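Local coordinates for lysin (Enterococcus phage IMEEF1, PDB 6IST), which binds calcium and probably cleaves the peptidoglycan of its enterococcal host through an amino-terminal CHAP domain of the cysteine peptidase type, at residues 181-186 with 190-195; 172-175 with 179-182; 8-13 with 37-42; 31-36 with 89-94. All blocks are in the same frame, centred on the assembly; numbering follows the deposited sequence.

Contact 1 of 4, residues 181-186 with 190-195; sequences EQWFVI and RIYLPT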
loop_
_atom_site.group_PDB
_atom_site.type_symbol
_atom_site.label_atom_id
_atom_site.label_comp_id
_atom_site.label_asym_id
_atom_site.label_seq_id
_atom_site.Cartn_x
_atom_site.Cartn_y
_atom_site.Cartn_z
ATOM N N GLU C 181 1.008 -6.490 -15.304
ATOM C CA GLU C 181 2.011 -5.437 -15.033
ATOM C C GLU C 181 2.171 -5.158 -13.579
ATOM O O GLU C 181 1.193 -5.188 -12.852
ATOM C CB GLU C 181 1.512 -4.166 -15.639
ATOM C CG GLU C 181 1.438 -4.199 -17.167
ATOM C CD GLU C 181 0.826 -2.911 -17.745
ATOM O OE1 GLU C 181 0.238 -2.056 -17.009
ATOM O OE2 GLU C 181 0.870 -2.779 -18.986
ATOM N N GLN C 182 3.386 -4.865 -13.136
ATOM C CA GLN C 182 3.571 -4.466 -11.775
ATOM C C GLN C 182 3.767 -2.928 -11.774
ATOM O O GLN C 182 4.553 -2.411 -12.636
ATOM C CB GLN C 182 4.798 -5.152 -11.183
ATOM C CG GLN C 182 4.798 -6.679 -11.208
ATOM C CD GLN C 182 5.721 -7.311 -10.202
ATOM O OE1 GLN C 182 5.974 -6.748 -9.098
ATOM N NE2 GLN C 182 6.244 -8.493 -10.553
ATOM N N TRP C 183 3.145 -2.250 -10.798
ATOM C CA TRP C 183 3.156 -0.820 -10.669
ATOM C C TRP C 183 3.560 -0.424 -9.266
ATOM O O TRP C 183 3.229 -1.126 -8.346
ATOM C CB TRP C 183 1.771 -0.262 -10.984
ATOM C CG TRP C 183 1.409 -0.307 -12.413
ATOM C CD1 TRP C 183 0.980 -1.370 -13.120
ATOM C CD2 TRP C 183 1.462 0.797 -13.320
ATOM N NE1 TRP C 183 0.773 -1.019 -14.427
ATOM C CE2 TRP C 183 1.028 0.324 -14.570
ATOM C CE3 TRP C 183 1.830 2.139 -13.174
ATOM C CZ2 TRP C 183 0.935 1.146 -15.681
ATOM C CZ3 TRP C 183 1.710 2.976 -14.269
ATOM C CH2 TRP C 183 1.249 2.483 -15.507
ATOM N N PHE C 184 4.277 0.681 -9.129
ATOM C CA PHE C 184 4.789 1.181 -7.832
ATOM C C PHE C 184 4.225 2.528 -7.554
ATOM O O PHE C 184 4.346 3.416 -8.356
ATOM C CB PHE C 184 6.277 1.181 -7.911
ATOM C CG PHE C 184 7.015 1.618 -6.669
ATOM C CD1 PHE C 184 6.677 1.170 -5.431
ATOM C CD2 PHE C 184 8.122 2.438 -6.809
ATOM C CE1 PHE C 184 7.392 1.574 -4.328
ATOM C CE2 PHE C 184 8.872 2.834 -5.717
ATOM C CZ PHE C 184 8.484 2.399 -4.465
ATOM N N VAL C 185 3.636 2.684 -6.376
ATOM C CA VAL C 185 3.127 3.950 -5.922
ATOM C C VAL C 185 4.120 4.536 -4.961
ATOM O O VAL C 185 4.538 3.860 -4.016
ATOM C CB VAL C 185 1.751 3.737 -5.239
ATOM C CG1 VAL C 185 1.228 5.016 -4.604
ATOM C CG2 VAL C 185 0.802 3.171 -6.274
ATOM N N ILE C 186 4.542 5.767 -5.252
ATOM C CA ILE C 186 5.500 6.482 -4.438
ATOM C C ILE C 186 5.348 7.976 -4.700
ATOM O O ILE C 186 5.185 8.379 -5.838
ATOM C CB ILE C 186 6.956 6.045 -4.766
ATOM C CG1 ILE C 186 7.973 6.839 -3.947
ATOM C CG2 ILE C 186 7.253 6.142 -6.248
ATOM C CD1 ILE C 186 9.363 6.275 -3.888
ATOM N N ARG C 190 2.566 7.073 -9.714
ATOM C CA ARG C 190 2.621 5.672 -10.016
ATOM C C ARG C 190 3.656 5.391 -11.106
ATOM O O ARG C 190 3.772 6.105 -12.094
ATOM C CB ARG C 190 1.253 5.113 -10.311
ATOM C CG ARG C 190 0.608 5.598 -11.543
ATOM C CD ARG C 190 -0.903 5.264 -11.512
ATOM N NE ARG C 190 -1.523 6.079 -12.544
ATOM C CZ ARG C 190 -1.620 5.759 -13.822
ATOM N NH1 ARG C 190 -1.238 4.573 -14.288
ATOM N NH2 ARG C 190 -2.164 6.627 -14.646
ATOM N N ILE C 191 4.432 4.355 -10.915
ATOM C CA ILE C 191 5.512 4.006 -11.852
ATOM C C ILE C 191 5.312 2.597 -12.343
ATOM O O ILE C 191 5.202 1.719 -11.545
ATOM C CB ILE C 191 6.880 4.088 -11.166
ATOM C CG1 ILE C 191 7.024 5.489 -10.549
ATOM C CG2 ILE C 191 7.986 3.727 -12.173
ATOM C CD1 ILE C 191 8.384 5.807 -9.954
ATOM N N TYR C 192 5.213 2.391 -13.649
ATOM C CA TYR C 192 5.255 1.072 -14.253
ATOM C C TYR C 192 6.653 0.480 -14.098
ATOM O O TYR C 192 7.666 1.136 -14.384
ATOM C CB TYR C 192 4.819 1.078 -15.734
ATOM C CG TYR C 192 5.114 -0.201 -16.439
ATOM C CD1 TYR C 192 4.405 -1.342 -16.126
ATOM C CD2 TYR C 192 6.078 -0.274 -17.453
ATOM C CE1 TYR C 192 4.683 -2.557 -16.751
ATOM C CE2 TYR C 192 6.359 -1.470 -18.089
ATOM C CZ TYR C 192 5.639 -2.603 -17.749
ATOM O OH TYR C 192 5.849 -3.791 -18.334
ATOM N N LEU C 193 6.726 -0.720 -13.527
ATOM C CA LEU C 193 7.990 -1.378 -13.307
ATOM C C LEU C 193 8.348 -2.318 -14.502
ATOM O O LEU C 193 7.795 -3.373 -14.652
ATOM C CB LEU C 193 7.904 -2.193 -12.020
ATOM C CG LEU C 193 7.630 -1.382 -10.760
ATOM C CD1 LEU C 193 7.297 -2.379 -9.644
ATOM C CD2 LEU C 193 8.695 -0.367 -10.375
ATOM N N PRO C 194 9.318 -1.939 -15.349
ATOM C CA PRO C 194 9.536 -2.718 -16.593
ATOM C C PRO C 194 10.231 -4.064 -16.454
ATOM O O PRO C 194 10.009 -4.943 -17.290
ATOM C CB PRO C 194 10.372 -1.777 -17.483
ATOM C CG PRO C 194 10.343 -0.457 -16.811
ATOM C CD PRO C 194 10.031 -0.656 -15.353
ATOM N N THR C 195 11.046 -4.224 -15.427
ATOM C CA THR C 195 11.793 -5.448 -15.238
ATOM C C THR C 195 11.754 -5.868 -13.823
ATOM O O THR C 195 11.407 -5.067 -12.954
ATOM C CB THR C 195 13.300 -5.307 -15.636
ATOM O OG1 THR C 195 14.049 -4.554 -14.636
ATOM C CG2 THR C 195 13.471 -4.737 -17.109
#

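Contact 2 of 4, residues 172-175 with 179-182; sequences YKRT and STEQ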
loop_
_atom_site.group_PDB
_atom_site.type_symbol
_atom_site.label_atom_id
_atom_site.label_comp_id
_atom_site.label_asym_id
_atom_site.label_seq_id
_atom_site.Cartn_x
_atom_site.Cartn_y
_atom_site.Cartn_z
ATOM N N TYR C 172 -0.606 -4.888 -8.807
ATOM C CA TYR C 172 -0.510 -5.499 -10.119
ATOM C C TYR C 172 -1.713 -5.144 -10.871
ATOM O O TYR C 172 -2.789 -5.025 -10.348
ATOM C CB TYR C 172 -0.389 -7.000 -10.129
ATOM C CG TYR C 172 0.684 -7.606 -9.306
ATOM C CD1 TYR C 172 1.846 -6.939 -8.977
ATOM C CD2 TYR C 172 0.575 -8.909 -8.910
ATOM C CE1 TYR C 172 2.853 -7.556 -8.208
ATOM C CE2 TYR C 172 1.579 -9.535 -8.163
ATOM C CZ TYR C 172 2.715 -8.874 -7.837
ATOM O OH TYR C 172 3.695 -9.525 -7.075
ATOM N N LYS C 173 -1.535 -5.074 -12.187
ATOM C CA LYS C 173 -2.689 -4.742 -13.074
ATOM C C LYS C 173 -2.768 -5.799 -14.191
ATOM O O LYS C 173 -1.780 -6.165 -14.800
ATOM C CB LYS C 173 -2.522 -3.335 -13.673
ATOM C CG LYS C 173 -3.510 -2.929 -14.768
ATOM C CD LYS C 173 -3.083 -1.607 -15.415
ATOM C CE LYS C 173 -4.190 -1.128 -16.377
ATOM N NZ LYS C 173 -3.983 0.259 -16.879
ATOM N N ARG C 174 -3.946 -6.353 -14.357
ATOM C CA ARG C 174 -4.225 -7.327 -15.405
ATOM C C ARG C 174 -4.764 -6.516 -16.564
ATOM O O ARG C 174 -5.803 -5.884 -16.452
ATOM C CB ARG C 174 -5.289 -8.318 -14.907
ATOM C CG ARG C 174 -5.558 -9.466 -15.845
ATOM C CD ARG C 174 -4.394 -10.398 -15.909
ATOM N NE ARG C 174 -4.671 -11.552 -16.731
ATOM C CZ ARG C 174 -3.751 -12.428 -17.128
ATOM N NH1 ARG C 174 -2.457 -12.270 -16.805
ATOM N NH2 ARG C 174 -4.126 -13.473 -17.878
ATOM N N THR C 175 -4.032 -6.494 -17.650
ATOM C CA THR C 175 -4.345 -5.597 -18.756
ATOM C C THR C 175 -5.406 -6.234 -19.657
ATOM O O THR C 175 -5.562 -7.430 -19.627
ATOM C CB THR C 175 -3.103 -5.298 -19.594
ATOM O OG1 THR C 175 -2.570 -6.524 -20.089
ATOM C CG2 THR C 175 -2.042 -4.599 -18.741
ATOM N N SER C 179 -2.050 -9.475 -19.932
ATOM C CA SER C 179 -0.734 -9.518 -19.283
ATOM C C SER C 179 -0.915 -9.015 -17.839
ATOM O O SER C 179 -1.895 -8.340 -17.525
ATOM C CB SER C 179 0.272 -8.635 -20.015
ATOM O OG SER C 179 -0.122 -7.269 -20.004
ATOM N N THR C 180 0.070 -9.276 -17.005
ATOM C CA THR C 180 0.075 -8.704 -15.674
ATOM C C THR C 180 1.289 -7.768 -15.478
ATOM O O THR C 180 2.421 -8.200 -15.537
ATOM C CB THR C 180 0.067 -9.804 -14.606
ATOM O OG1 THR C 180 -1.044 -10.700 -14.843
ATOM C CG2 THR C 180 -0.108 -9.115 -13.191
ATOM N N GLU C 181 1.008 -6.490 -15.304
ATOM C CA GLU C 181 2.011 -5.437 -15.033
ATOM C C GLU C 181 2.171 -5.158 -13.579
ATOM O O GLU C 181 1.193 -5.188 -12.852
ATOM C CB GLU C 181 1.512 -4.166 -15.639
ATOM C CG GLU C 181 1.438 -4.199 -17.167
ATOM C CD GLU C 181 0.826 -2.911 -17.745
ATOM O OE1 GLU C 181 0.238 -2.056 -17.009
ATOM O OE2 GLU C 181 0.870 -2.779 -18.986
ATOM N N GLN C 182 3.386 -4.865 -13.136
ATOM C CA GLN C 182 3.571 -4.466 -11.775
ATOM C C GLN C 182 3.767 -2.928 -11.774
ATOM O O GLN C 182 4.553 -2.411 -12.636
ATOM C CB GLN C 182 4.798 -5.152 -11.183
ATOM C CG GLN C 182 4.798 -6.679 -11.208
ATOM C CD GLN C 182 5.721 -7.311 -10.202
ATOM O OE1 GLN C 182 5.974 -6.748 -9.098
ATOM N NE2 GLN C 182 6.244 -8.493 -10.553
HETATM O O HOH W 1 5.931 -8.012 -6.763
HETATM O O HOH W 2 -1.404 -0.436 -18.281
#

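Contact 3 of 4, residues 8-13 with 37-42; sequences LSYVNG and MQRFFG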
loop_
_atom_site.group_PDB
_atom_site.type_symbol
_atom_site.label_atom_id
_atom_site.label_comp_id
_atom_site.label_asym_id
_atom_site.label_seq_id
_atom_site.Cartn_x
_atom_site.Cartn_y
_atom_site.Cartn_z
ATOM N N LEU C 8 -0.586 -22.701 10.406
ATOM C CA LEU C 8 -1.112 -24.031 10.559
ATOM C C LEU C 8 -2.211 -24.135 11.597
ATOM O O LEU C 8 -3.157 -24.887 11.424
ATOM C CB LEU C 8 0.004 -25.022 10.922
ATOM C CG LEU C 8 1.136 -25.152 9.881
ATOM C CD1 LEU C 8 2.262 -26.015 10.400
ATOM C CD2 LEU C 8 0.534 -25.689 8.595
ATOM N N SER C 9 -2.078 -23.393 12.681
ATOM C CA SER C 9 -3.182 -23.321 13.652
ATOM C C SER C 9 -4.479 -22.830 12.998
ATOM O O SER C 9 -5.521 -23.423 13.121
ATOM C CB SER C 9 -2.786 -22.438 14.803
ATOM O OG SER C 9 -3.860 -22.402 15.696
ATOM N N TYR C 10 -4.377 -21.752 12.256
ATOM C CA TYR C 10 -5.526 -21.173 11.586
ATOM C C TYR C 10 -6.140 -22.143 10.567
ATOM O O TYR C 10 -7.350 -22.416 10.588
ATOM C CB TYR C 10 -5.134 -19.846 10.906
ATOM C CG TYR C 10 -6.288 -19.235 10.177
ATOM C CD1 TYR C 10 -7.309 -18.594 10.849
ATOM C CD2 TYR C 10 -6.370 -19.345 8.817
ATOM C CE1 TYR C 10 -8.415 -18.059 10.166
ATOM C CE2 TYR C 10 -7.449 -18.807 8.111
ATOM C CZ TYR C 10 -8.473 -18.187 8.783
ATOM O OH TYR C 10 -9.538 -17.688 8.026
ATOM N N VAL C 11 -5.299 -22.689 9.704
ATOM C CA VAL C 11 -5.760 -23.665 8.693
ATOM C C VAL C 11 -6.399 -24.909 9.311
ATOM O O VAL C 11 -7.524 -25.262 8.947
ATOM C CB VAL C 11 -4.643 -24.021 7.720
ATOM C CG1 VAL C 11 -5.079 -25.087 6.746
ATOM C CG2 VAL C 11 -4.315 -22.763 6.933
ATOM N N ASN C 12 -5.728 -25.528 10.272
ATOM C CA ASN C 12 -6.328 -26.671 10.935
ATOM C C ASN C 12 -7.676 -26.327 11.647
ATOM O O ASN C 12 -8.591 -27.158 11.673
ATOM C CB ASN C 12 -5.334 -27.312 11.864
ATOM C CG ASN C 12 -4.311 -28.162 11.121
ATOM O OD1 ASN C 12 -4.679 -29.004 10.289
ATOM N ND2 ASN C 12 -3.024 -27.978 11.444
ATOM N N GLY C 13 -7.772 -25.115 12.186
ATOM C CA GLY C 13 -8.995 -24.537 12.770
ATOM C C GLY C 13 -10.131 -24.381 11.781
ATOM O O GLY C 13 -11.275 -24.357 12.149
ATOM N N MET C 37 -3.631 -16.469 2.398
ATOM C CA MET C 37 -2.618 -15.608 1.938
ATOM C C MET C 37 -2.957 -14.107 2.279
ATOM O O MET C 37 -2.034 -13.357 2.649
ATOM C CB MET C 37 -2.403 -15.768 0.438
ATOM C CG MET C 37 -1.570 -16.987 -0.064
ATOM S SD MET C 37 -0.017 -17.341 0.725
ATOM C CE MET C 37 -0.556 -18.523 2.007
ATOM N N GLN C 38 -4.199 -13.675 2.118
ATOM C CA GLN C 38 -4.591 -12.308 2.463
ATOM C C GLN C 38 -4.403 -12.007 3.972
ATOM O O GLN C 38 -3.781 -11.064 4.317
ATOM C CB GLN C 38 -6.021 -12.035 2.106
ATOM C CG GLN C 38 -6.292 -11.796 0.668
ATOM C CD GLN C 38 -7.723 -11.260 0.446
ATOM O OE1 GLN C 38 -7.928 -10.253 -0.231
ATOM N NE2 GLN C 38 -8.698 -11.897 1.093
ATOM N N ARG C 39 -4.870 -12.884 4.848
ATOM C CA ARG C 39 -4.764 -12.621 6.288
ATOM C C ARG C 39 -3.342 -12.620 6.775
ATOM O O ARG C 39 -2.992 -11.839 7.661
ATOM C CB ARG C 39 -5.382 -13.754 7.079
ATOM C CG ARG C 39 -6.823 -13.666 7.198
ATOM C CD ARG C 39 -7.327 -14.810 8.091
ATOM N NE ARG C 39 -8.681 -14.926 7.637
ATOM C CZ ARG C 39 -9.677 -14.122 7.985
ATOM N NH1 ARG C 39 -9.537 -13.181 8.929
ATOM N NH2 ARG C 39 -10.847 -14.328 7.423
ATOM N N PHE C 40 -2.522 -13.553 6.288
ATOM C CA PHE C 40 -1.187 -13.670 6.822
ATOM C C PHE C 40 -0.101 -12.901 6.105
ATOM O O PHE C 40 0.868 -12.424 6.743
ATOM C CB PHE C 40 -0.797 -15.106 6.935
ATOM C CG PHE C 40 -1.513 -15.814 8.061
ATOM C CD1 PHE C 40 -0.977 -15.817 9.348
ATOM C CD2 PHE C 40 -2.663 -16.446 7.819
ATOM C CE1 PHE C 40 -1.680 -16.391 10.385
ATOM C CE2 PHE C 40 -3.390 -17.014 8.823
ATOM C CZ PHE C 40 -2.894 -16.995 10.110
ATOM N N PHE C 41 -0.210 -12.800 4.809
ATOM C CA PHE C 41 0.825 -12.150 4.009
ATOM C C PHE C 41 0.393 -10.882 3.281
ATOM O O PHE C 41 1.197 -10.283 2.617
ATOM C CB PHE C 41 1.337 -13.144 3.000
ATOM C CG PHE C 41 2.078 -14.255 3.628
ATOM C CD1 PHE C 41 3.353 -14.049 4.044
ATOM C CD2 PHE C 41 1.480 -15.493 3.835
ATOM C CE1 PHE C 41 4.062 -15.092 4.608
ATOM C CE2 PHE C 41 2.161 -16.503 4.458
ATOM C CZ PHE C 41 3.427 -16.274 4.889
ATOM N N GLY C 42 -0.864 -10.524 3.373
ATOM C CA GLY C 42 -1.373 -9.312 2.709
ATOM C C GLY C 42 -1.326 -9.490 1.189
ATOM O O GLY C 42 -1.339 -8.491 0.458
#

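Contact 4 of 4, residues 31-36 with 89-94; sequences DLTVDV and GHTGIA. With CA (calcium ion), chain E.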
loop_
_atom_site.group_PDB
_atom_site.type_symbol
_atom_site.label_atom_id
_atom_site.label_comp_id
_atom_site.label_asym_id
_atom_site.label_seq_id
_atom_site.Cartn_x
_atom_site.Cartn_y
_atom_site.Cartn_z
ATOM N N ASP C 31 -10.763 -19.954 -2.695
ATOM C CA ASP C 31 -11.178 -19.198 -1.560
ATOM C C ASP C 31 -10.318 -19.439 -0.325
ATOM O O ASP C 31 -10.053 -18.513 0.384
ATOM C CB ASP C 31 -12.637 -19.427 -1.202
ATOM C CG ASP C 31 -13.585 -18.797 -2.209
ATOM O OD1 ASP C 31 -13.590 -17.557 -2.355
ATOM O OD2 ASP C 31 -14.339 -19.547 -2.842
ATOM N N LEU C 32 -9.943 -20.694 -0.058
ATOM C CA LEU C 32 -9.134 -20.965 1.108
ATOM C C LEU C 32 -7.747 -20.372 0.981
ATOM O O LEU C 32 -7.254 -19.683 1.889
ATOM C CB LEU C 32 -8.961 -22.487 1.289
ATOM C CG LEU C 32 -8.086 -22.883 2.483
ATOM C CD1 LEU C 32 -8.685 -22.243 3.709
ATOM C CD2 LEU C 32 -8.097 -24.386 2.631
ATOM N N THR C 33 -7.121 -20.613 -0.172
ATOM C CA THR C 33 -5.765 -20.132 -0.414
ATOM C C THR C 33 -5.778 -18.631 -0.362
ATOM O O THR C 33 -4.888 -18.012 0.203
ATOM C CB THR C 33 -5.258 -20.666 -1.790
ATOM O OG1 THR C 33 -4.931 -22.082 -1.618
ATOM C CG2 THR C 33 -4.010 -19.934 -2.292
ATOM N N VAL C 34 -6.781 -18.024 -0.961
ATOM C CA VAL C 34 -6.817 -16.555 -0.965
ATOM C C VAL C 34 -7.042 -15.999 0.455
ATOM O O VAL C 34 -6.366 -15.085 0.844
ATOM C CB VAL C 34 -7.909 -15.993 -1.889
ATOM C CG1 VAL C 34 -8.162 -14.521 -1.601
ATOM C CG2 VAL C 34 -7.524 -16.298 -3.319
ATOM N N ASP C 35 -7.859 -16.668 1.249
ATOM C CA ASP C 35 -8.124 -16.195 2.576
ATOM C C ASP C 35 -6.831 -16.220 3.358
ATOM O O ASP C 35 -6.486 -15.283 4.092
ATOM C CB ASP C 35 -9.184 -17.046 3.220
ATOM C CG ASP C 35 -9.519 -16.605 4.665
ATOM O OD1 ASP C 35 -10.035 -15.482 4.890
ATOM O OD2 ASP C 35 -9.243 -17.405 5.585
ATOM N N VAL C 36 -6.215 -17.384 3.397
ATOM C CA VAL C 36 -4.974 -17.509 4.152
ATOM C C VAL C 36 -3.859 -16.571 3.698
ATOM O O VAL C 36 -3.179 -15.909 4.516
ATOM C CB VAL C 36 -4.487 -18.945 4.145
ATOM C CG1 VAL C 36 -3.172 -19.085 4.892
ATOM C CG2 VAL C 36 -5.557 -19.854 4.667
ATOM N N GLY C 89 -7.583 -25.900 -12.266
ATOM C CA GLY C 89 -6.697 -26.178 -11.154
ATOM C C GLY C 89 -7.391 -26.572 -9.861
ATOM O O GLY C 89 -8.596 -26.648 -9.747
ATOM N N HIS C 90 -6.559 -26.869 -8.875
ATOM C CA HIS C 90 -7.032 -27.036 -7.508
ATOM C C HIS C 90 -5.932 -26.510 -6.630
ATOM O O HIS C 90 -4.799 -26.460 -7.046
ATOM C CB HIS C 90 -7.285 -28.529 -7.267
ATOM C CG HIS C 90 -7.786 -28.822 -5.899
ATOM N ND1 HIS C 90 -8.960 -28.329 -5.391
ATOM C CD2 HIS C 90 -7.211 -29.527 -4.914
ATOM C CE1 HIS C 90 -9.096 -28.717 -4.135
ATOM N NE2 HIS C 90 -8.031 -29.453 -3.828
ATOM N N THR C 91 -6.260 -26.194 -5.373
ATOM C CA THR C 91 -5.281 -25.681 -4.437
ATOM C C THR C 91 -5.734 -26.011 -3.054
ATOM O O THR C 91 -6.819 -26.472 -2.864
ATOM C CB THR C 91 -5.089 -24.169 -4.629
ATOM O OG1 THR C 91 -4.018 -23.705 -3.806
ATOM C CG2 THR C 91 -6.395 -23.352 -4.312
ATOM N N GLY C 92 -4.793 -25.894 -2.126
ATOM C CA GLY C 92 -5.100 -26.074 -0.699
ATOM C C GLY C 92 -3.754 -25.845 0.015
ATOM O O GLY C 92 -2.761 -25.433 -0.590
ATOM N N ILE C 93 -3.716 -26.015 1.342
ATOM C CA ILE C 93 -2.522 -25.691 2.079
ATOM C C ILE C 93 -1.927 -26.956 2.696
ATOM O O ILE C 93 -2.641 -27.591 3.500
ATOM C CB ILE C 93 -2.796 -24.709 3.230
ATOM C CG1 ILE C 93 -3.490 -23.388 2.751
ATOM C CG2 ILE C 93 -1.495 -24.359 3.963
ATOM C CD1 ILE C 93 -2.741 -22.594 1.704
ATOM N N ALA C 94 -0.639 -27.160 2.514
ATOM C CA ALA C 94 0.098 -28.389 3.064
ATOM C C ALA C 94 0.222 -28.145 4.562
ATOM O O ALA C 94 0.628 -27.071 4.992
ATOM C CB ALA C 94 1.445 -28.546 2.456
HETATM CA CA CA E . -16.360 -18.173 -3.313
#

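Contact 1 of 4, residues 181-186 with 190-195
Trp183 carries its indole with CG opposite the carbonyl carbon (chi1 -72°), while Tyr192 holds CG opposite its backbone N (chi1 168°); with these settings the indole lies over the neighbouring strand and the phenol swings off toward Glu181. The two form a non-hydrogen-bonded pair of the antiparallel hairpin of strands 180-186 and 189-192. Tyr192 CB sits over the six-membered ring of Trp183, 3.7 Å from its centroid and nearly on the ring normal, a CH-pi contact. The two aromatic planes are inclined at 57°, an oblique pair. Arg190 NH1 approaches Trp183 CZ3 obliquely at 3.4 Å, and Arg190 NE is hydrogen-bonded to Leu232 O. At the indole's polar edge, Trp183 NE1 donates to Glu181 OE1 over 2.8 Å, in the plane of the indole, on the anti side of the carboxylate but tilted out of the carboxylate plane. Tyr192 CE1 lies 3.7 Å from Glu181 CG, the two side chains crossing at about a right angle. Phe184 and Ile191 exchange both backbone bonds, Phe184 N to Ile191 O at 2.8 Å and Ile191 N to Phe184 O at 2.7 Å; Leu193 N continues the ladder to Gln182 O. On the face of Phe184 and Ile191, Leu193 CD2 packs 3.8 Å from Phe184 CB, and this side meets helix 196-208 and apolar side chains of another protein chain. The chemistry thus divides the hairpin into a largely apolar face and an indole face whose N-H is taken by a carboxylate; that bond, with Tyr192 CB on one face and the nearly parallel Tyr171 ring, probably fixes the indole's rotation.

Contact 2 of 4, residues 172-175 with 179-182
Strands 172-174 and 180-182 run antiparallel at 156°, their axes 4.5 Å apart at closest, as the two arms of a tight beta hairpin. Lys173 and Glu181 are the hydrogen-bonded pair, joined by Lys173 N to Glu181 O and Glu181 N to Lys173 O; Thr175 N adds a bond to Ser179 O near the turn. There the hydroxyls of Thr175 and Ser179 meet with OG1 and OG 2.6 Å apart. Arg174 bends at chi2 (69°), bringing NH1 to Thr180 OG1 at 2.9 Å, with the hydroxyl at the edge of the guanidinium. On the same face Tyr172 and Gln182 lie side by side and point the same way, Tyr172 CE1 3.3 Å from Gln182 OE1; one water bonded to Tyr172 OH and Gln182 OE1 links their ends, and Pro56 touches both. On the opposite face of the sheet, Lys173 and Glu181 also run alongside each other, yet Lys173 NZ stays 4.8 Å from Glu181 OE1. A water bridges that gap, accepting from NZ and donating to OE1, while NZ forms its salt bridge with Glu229 and OE1 also accepts from Trp183 NE1. The two side chains therefore probably stabilise one another through solvent and long-range attraction, while their charged ends make their direct bonds to Glu229 and Trp183.

Contact 3 of 4, residues 8-13 with 37-42
Helices 4-13 and 29-41 of the peptidase C51 region face each other here at a distance, their nearest CA atoms, those of Tyr10 and Phe40, being 9.9 Å apart, so long side chains must span the gap in this helix-helix contact. Tyr10 does most of this: with CG opposite the backbone N (chi1 179°), its ring extends toward helix 29-41 and is met by two consecutive residues. Phe40 comes in near the root of the tyrosine, placing CZ 3.7 Å from Tyr10 CB, which lies at the edge of the phenylalanine ring and close to its plane. The two rings are inclined at 59° with centroids 5.7 Å apart, an oblique pair. Farther out, Arg39 crosses the tyrosine at about a right angle; its CD stands 3.6 Å from Tyr10 CZ. Asp35, one turn back on helix 29-41, joins the polar ends: its OD2 is hydrogen-bonded to Tyr10 OH, and its OD1 forms a salt bridge with Arg39 NH2. The shared carboxylate probably holds the phenol beside the guanidinium at the surface, and Val36 of the same helix also touches the tyrosine. In this cluster the hydroxyl oxygen Tyr10 OH lies 2.9 Å from Arg39 NE.

Contact 4 of 4, residues 31-36 with 89-94
In the CHAP domain, the helix that supplies a calcium ligand packs here on the central antiparallel sheet, segment 31-36 against strand 90-94. Their N-to-C directions differ by 47°. Thr33 faces Thr91 across the buried interface and donates from OG1 to Thr91 OG1 at 2.9 Å. The Thr91 hydroxyl lies opposite its backbone N (chi1 -174°), a setting that also places CG2 3.3 Å from Thr33 OG1. Thr91 OG1 is also hydrogen-bonded to Met78 O on the neighbouring strand, so one oxygen ties helix and two strands together. Ile93 CD1 approaches the same Thr33 hydroxyl at 4.0 Å, and Thr33, Thr91 and Ile93 all touch Val77 of strand 77-80; Thr33 CA and Gly92 CA, 6.0 Å apart, mark the nearest backbone approach. Near the start of helix 29-41, Asp31 points away from the strand and binds calcium through OD2 at 2.5 Å; Asp20 OD1, Asp22 OD1 and the carbonyl oxygens of Trp24 and Gly26 complete the protein ligands. Asp31 OD1 accepts from Ala21 N and OD2 also from Gln28 N, which probably holds the carboxylate in place. His90, touching Cys29 and hydrogen-bonded to Asp108, is consistent with the Cys-His-Asp triad of papain-like CHAP peptidases.

Contacts 1 and 2 are successive hairpins of one sheet, sharing Glu181 and Gln182 on strand 180-186, with centres about 10 Å apart. Contacts 3 and 4 form a second pair, their centres also about 10 Å apart, in the CHAP region: both use helix 29-41, and Val11 of contact 3 packs on Val36 of contact 4. The two pairs are separate, the centres of contacts 1 and 4 lying about 27 Å apart and the nearest atoms of contacts 2 and 3 about 9 Å. Contact 4 supplies one calcium ligand, Asp31; the Arg39 side chain of contact 3 is about 13 Å from the ion. The probable catalytic histidine also belongs to contact 4, whereas contacts 1 and 2 lie away from the calcium site.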